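Local structure of BIFUNCTIONAL PROTEIN Proline utilization A (PutA) (Corynebacterium freiburgense, 5UX5) at residues A[677-685]-A[1029-1038]. The protein catalyses both steps of proline oxidation to glutamate, pairing an FAD-dependent proline dehydrogenase with an NAD-dependent aldehyde dehydrogenase in one polypeptide. Numbering follows the deposited sequence.
With NAD (nicotinamide-adenine-dinucleotide), chain F.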
loop_
_atom_site.group_PDB
_atom_site.type_symbol
_atom_site.label_atom_id
_atom_site.label_comp_id
_atom_site.label_asym_id
_atom_site.label_seq_id
_atom_site.Cartn_x
_atom_site.Cartn_y
_atom_site.Cartn_z
ATOM N N SER A 677 5.870 -4.511 31.014
ATOM C CA SER A 677 6.203 -5.168 32.285
ATOM C C SER A 677 6.384 -4.149 33.402
ATOM O O SER A 677 5.995 -4.397 34.554
ATOM C CB SER A 677 7.452 -6.043 32.165
ATOM O OG SER A 677 8.309 -5.591 31.139
ATOM N N LEU A 678 6.951 -2.990 33.073
ATOM C CA LEU A 678 7.124 -1.934 34.063
ATOM C C LEU A 678 5.783 -1.506 34.644
ATOM O O LEU A 678 5.575 -1.565 35.861
ATOM C CB LEU A 678 7.825 -0.747 33.411
ATOM C CG LEU A 678 8.105 0.441 34.318
ATOM C CD1 LEU A 678 9.273 0.141 35.210
ATOM C CD2 LEU A 678 8.363 1.643 33.458
ATOM N N PHE A 679 4.853 -1.086 33.774
ATOM C CA PHE A 679 3.540 -0.625 34.217
ATOM C C PHE A 679 2.860 -1.685 35.063
ATOM O O PHE A 679 2.374 -1.410 36.169
ATOM C CB PHE A 679 2.650 -0.286 33.010
ATOM C CG PHE A 679 3.078 0.943 32.216
ATOM C CD1 PHE A 679 4.175 1.702 32.586
ATOM C CD2 PHE A 679 2.358 1.328 31.088
ATOM C CE1 PHE A 679 4.544 2.844 31.847
ATOM C CE2 PHE A 679 2.709 2.458 30.351
ATOM C CZ PHE A 679 3.807 3.221 30.729
ATOM N N ARG A 680 2.840 -2.920 34.564
ATOM C CA ARG A 680 2.097 -3.971 35.245
ATOM C C ARG A 680 2.716 -4.276 36.603
ATOM O O ARG A 680 1.996 -4.521 37.571
ATOM C CB ARG A 680 2.035 -5.218 34.357
ATOM C CG ARG A 680 1.334 -5.039 33.015
ATOM C CD ARG A 680 1.377 -6.334 32.245
ATOM N NE ARG A 680 0.443 -7.342 32.755
ATOM C CZ ARG A 680 0.383 -8.604 32.331
ATOM N NH1 ARG A 680 1.227 -9.051 31.411
ATOM N NH2 ARG A 680 -0.526 -9.425 32.829
ATOM N N GLY A 681 4.042 -4.212 36.709
ATOM C CA GLY A 681 4.686 -4.343 38.007
ATOM C C GLY A 681 4.100 -3.433 39.068
ATOM O O GLY A 681 4.054 -3.794 40.243
ATOM N N TRP A 682 3.685 -2.222 38.678
ATOM C CA TRP A 682 3.101 -1.260 39.610
ATOM C C TRP A 682 1.686 -1.617 40.038
ATOM O O TRP A 682 1.198 -1.060 41.031
ATOM C CB TRP A 682 3.039 0.132 39.002
ATOM C CG TRP A 682 4.340 0.683 38.621
ATOM C CD1 TRP A 682 5.524 0.377 39.168
ATOM C CD2 TRP A 682 4.593 1.649 37.594
ATOM N NE1 TRP A 682 6.522 1.091 38.561
ATOM C CE2 TRP A 682 5.979 1.884 37.588
ATOM C CE3 TRP A 682 3.783 2.334 36.673
ATOM C CZ2 TRP A 682 6.589 2.768 36.698
ATOM C CZ3 TRP A 682 4.378 3.213 35.792
ATOM C CH2 TRP A 682 5.776 3.424 35.812
ATOM N N LYS A 683 1.004 -2.498 39.301
ATOM C CA LYS A 683 -0.365 -2.904 39.626
ATOM C C LYS A 683 -0.665 -4.198 38.875
ATOM O O LYS A 683 -1.323 -4.173 37.823
ATOM C CB LYS A 683 -1.360 -1.787 39.273
ATOM C CG LYS A 683 -2.843 -2.141 39.302
ATOM C CD LYS A 683 -3.703 -0.900 38.981
ATOM C CE LYS A 683 -5.129 -1.286 38.549
ATOM N NZ LYS A 683 -5.921 -0.079 38.167
ATOM N N PRO A 684 -0.146 -5.337 39.359
ATOM C CA PRO A 684 -0.146 -6.564 38.530
ATOM C C PRO A 684 -1.523 -7.073 38.137
ATOM O O PRO A 684 -1.609 -7.881 37.204
ATOM C CB PRO A 684 0.639 -7.584 39.367
ATOM C CG PRO A 684 1.430 -6.772 40.355
ATOM C CD PRO A 684 0.736 -5.443 40.538
ATOM N N GLU A 685 -2.601 -6.646 38.782
ATOM C CA GLU A 685 -3.908 -7.149 38.362
ATOM C C GLU A 685 -4.524 -6.338 37.229
ATOM O O GLU A 685 -5.620 -6.678 36.770
ATOM C CB GLU A 685 -4.896 -7.179 39.548
ATOM C CG GLU A 685 -4.508 -8.185 40.635
ATOM C CD GLU A 685 -5.580 -8.377 41.718
ATOM O OE1 GLU A 685 -6.805 -8.296 41.440
ATOM O OE2 GLU A 685 -5.180 -8.563 42.875
ATOM N N TYR A 1029 0.031 -13.442 39.275
ATOM C CA TYR A 1029 -0.079 -12.129 38.637
ATOM C C TYR A 1029 1.297 -11.475 38.485
ATOM O O TYR A 1029 1.626 -10.934 37.423
ATOM C CB TYR A 1029 -1.007 -11.215 39.443
ATOM C CG TYR A 1029 -2.498 -11.442 39.303
ATOM C CD1 TYR A 1029 -3.160 -11.179 38.104
ATOM C CD2 TYR A 1029 -3.262 -11.901 40.389
ATOM C CE1 TYR A 1029 -4.544 -11.369 37.981
ATOM C CE2 TYR A 1029 -4.642 -12.106 40.273
ATOM C CZ TYR A 1029 -5.268 -11.834 39.065
ATOM O OH TYR A 1029 -6.620 -12.019 38.933
ATOM N N GLU A 1030 2.115 -11.514 39.546
ATOM C CA GLU A 1030 3.430 -10.867 39.509
ATOM C C GLU A 1030 4.336 -11.515 38.491
ATOM O O GLU A 1030 5.146 -10.835 37.843
ATOM C CB GLU A 1030 4.105 -10.920 40.867
ATOM C CG GLU A 1030 3.532 -9.980 41.876
ATOM C CD GLU A 1030 3.982 -10.308 43.292
ATOM O OE1 GLU A 1030 4.547 -11.409 43.500
ATOM O OE2 GLU A 1030 3.790 -9.460 44.191
ATOM N N TRP A 1031 4.242 -12.833 38.353
ATOM C CA TRP A 1031 5.079 -13.492 37.366
ATOM C C TRP A 1031 4.587 -13.198 35.967
ATOM O O TRP A 1031 5.393 -12.950 35.070
ATOM C CB TRP A 1031 5.127 -14.989 37.612
ATOM C CG TRP A 1031 5.909 -15.360 38.829
ATOM C CD1 TRP A 1031 6.405 -14.513 39.776
ATOM C CD2 TRP A 1031 6.307 -16.678 39.214
ATOM N NE1 TRP A 1031 7.079 -15.225 40.740
ATOM C CE2 TRP A 1031 7.039 -16.558 40.414
ATOM C CE3 TRP A 1031 6.115 -17.950 38.664
ATOM C CZ2 TRP A 1031 7.583 -17.663 41.070
ATOM C CZ3 TRP A 1031 6.654 -19.040 39.307
ATOM C CH2 TRP A 1031 7.380 -18.892 40.501
ATOM N N ALA A 1032 3.263 -13.179 35.778
ATOM C CA ALA A 1032 2.688 -12.843 34.475
ATOM C C ALA A 1032 3.115 -11.457 34.022
ATOM O O ALA A 1032 3.308 -11.227 32.826
ATOM C CB ALA A 1032 1.160 -12.942 34.507
ATOM N N ALA A 1033 3.233 -10.510 34.962
ATOM C CA ALA A 1033 3.637 -9.155 34.604
ATOM C C ALA A 1033 5.083 -9.109 34.148
ATOM O O ALA A 1033 5.427 -8.301 33.279
ATOM C CB ALA A 1033 3.435 -8.202 35.773
ATOM N N LEU A 1034 5.927 -9.993 34.691
ATOM C CA LEU A 1034 7.327 -10.036 34.288
ATOM C C LEU A 1034 7.497 -10.634 32.899
ATOM O O LEU A 1034 8.297 -10.132 32.110
ATOM C CB LEU A 1034 8.131 -10.837 35.297
ATOM C CG LEU A 1034 8.363 -10.123 36.621
ATOM C CD1 LEU A 1034 8.884 -11.099 37.667
ATOM C CD2 LEU A 1034 9.317 -9.002 36.393
ATOM N N ASN A 1035 6.768 -11.700 32.568
ATOM C CA ASN A 1035 6.981 -12.365 31.293
ATOM C C ASN A 1035 5.844 -12.153 30.297
ATOM O O ASN A 1035 5.722 -12.922 29.336
ATOM C CB ASN A 1035 7.261 -13.855 31.497
ATOM C CG ASN A 1035 6.053 -14.653 31.986
ATOM O OD1 ASN A 1035 4.902 -14.220 31.904
ATOM N ND2 ASN A 1035 6.326 -15.849 32.492
ATOM N N GLY A 1036 5.020 -11.124 30.497
ATOM C CA GLY A 1036 3.989 -10.748 29.533
ATOM C C GLY A 1036 2.849 -11.733 29.295
ATOM O O GLY A 1036 2.231 -11.695 28.224
ATOM N N SER A 1037 2.553 -12.610 30.252
ATOM C CA SER A 1037 1.379 -13.468 30.185
ATOM C C SER A 1037 0.139 -12.709 30.680
ATOM O O SER A 1037 0.222 -11.590 31.198
ATOM C CB SER A 1037 1.602 -14.733 31.015
ATOM O OG SER A 1037 2.780 -15.421 30.637
ATOM N N VAL A 1038 -1.029 -13.323 30.527
ATOM C CA VAL A 1038 -2.279 -12.671 30.892
ATOM C C VAL A 1038 -3.136 -13.625 31.719
ATOM O O VAL A 1038 -3.405 -14.761 31.314
ATOM C CB VAL A 1038 -3.038 -12.158 29.643
ATOM C CG1 VAL A 1038 -3.328 -13.277 28.673
ATOM C CG2 VAL A 1038 -4.317 -11.458 30.049
HETATM P PA NAD F . 7.967 3.313 25.523
HETATM O O1A NAD F . 7.559 1.799 25.483
HETATM O O2A NAD F . 9.107 3.530 26.572
HETATM O O5B NAD F . 6.744 4.188 25.981
HETATM C C5B NAD F . 5.597 4.391 25.193
HETATM C C4B NAD F . 4.595 5.268 25.942
HETATM O O4B NAD F . 4.507 4.977 27.341
HETATM C C3B NAD F . 4.906 6.725 25.780
HETATM O O3B NAD F . 3.760 7.499 25.813
HETATM C C2B NAD F . 5.759 6.891 26.972
HETATM O O2B NAD F . 6.061 8.204 27.292
HETATM C C1B NAD F . 4.975 6.140 27.999
HETATM N N9A NAD F . 5.765 5.820 29.183
HETATM C C8A NAD F . 6.894 5.025 29.242
HETATM N N7A NAD F . 7.347 4.969 30.511
HETATM C C5A NAD F . 6.520 5.736 31.346
HETATM C C6A NAD F . 6.487 6.028 32.706
HETATM N N6A NAD F . 7.473 5.524 33.629
HETATM N N1A NAD F . 5.510 6.815 33.188
HETATM C C2A NAD F . 4.550 7.338 32.382
HETATM N N3A NAD F . 4.545 7.069 31.048
HETATM C C4A NAD F . 5.502 6.283 30.509
HETATM O O3 NAD F . 8.357 3.699 24.020
HETATM P PN NAD F . 9.520 4.678 23.490
HETATM O O1N NAD F . 10.462 5.187 24.561
HETATM O O2N NAD F . 8.860 5.929 22.989
HETATM O O5D NAD F . 10.292 3.844 22.349
HETATM C C5D NAD F . 10.901 2.619 22.734
HETATM C C4D NAD F . 10.949 1.506 21.683
HETATM O O4D NAD F . 9.701 1.023 21.244
HETATM C C3D NAD F . 11.656 1.789 20.404
HETATM O O3D NAD F . 13.011 2.019 20.527
HETATM C C2D NAD F . 11.413 0.483 19.757
HETATM O O2D NAD F . 12.483 -0.359 20.006
HETATM C C1D NAD F . 10.100 0.014 20.341
#
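Arg680 reaches from helix 673-682 across Ala1033 to Ser1037, just beyond helix 1026-1035. Its CB rests on the methyl group of Ala1033 (CB to CB 3.6 Å). Further out, NE passes near Ala1033 CA, which with Ala1032 C lies over one face of the guanidinium; NH1 comes within 3.3 Å of Ala1032 O, at an angle too poor for a hydrogen bond. A bend at chi3 (75°) turns the chain so that the guanidinium meets Ser1037 end-on: NH1 and NH2 of Arg680 both donate to Ser1037 O, at 2.7 and 2.8 Å. That oxygen lies in the guanidinium plane, and the two bent bonds converging on it hold the tip of Arg680 there; Gly1036 CA, from the first residue to leave helical backbone angles, with positive phi, sits at the guanidinium edge. Asn1035 OD1 accepts from Ser1037 N in an Asx turn and from Ser1037 OG. Glu685 CG stands over the centre of the Tyr1029 ring in a CH-pi contact, 3.8 Å from the centroid, while Pro684 CB packs on Tyr1029 CB at 4.0 Å. The Tyr1029 hydroxyl bonds to Asp1041. The helical segments run nearly antiparallel (164°), axes 8.2 Å apart at closest. Helix 673-682, whose Phe679 and Trp682 meet the NAD adenine and touch helix 653-659, links parallel strands 666-670 and 687-691 of the Rossmann-like NAD-binding part; helix 1026-1035 of the C-terminal region packs on strand 1038-1040.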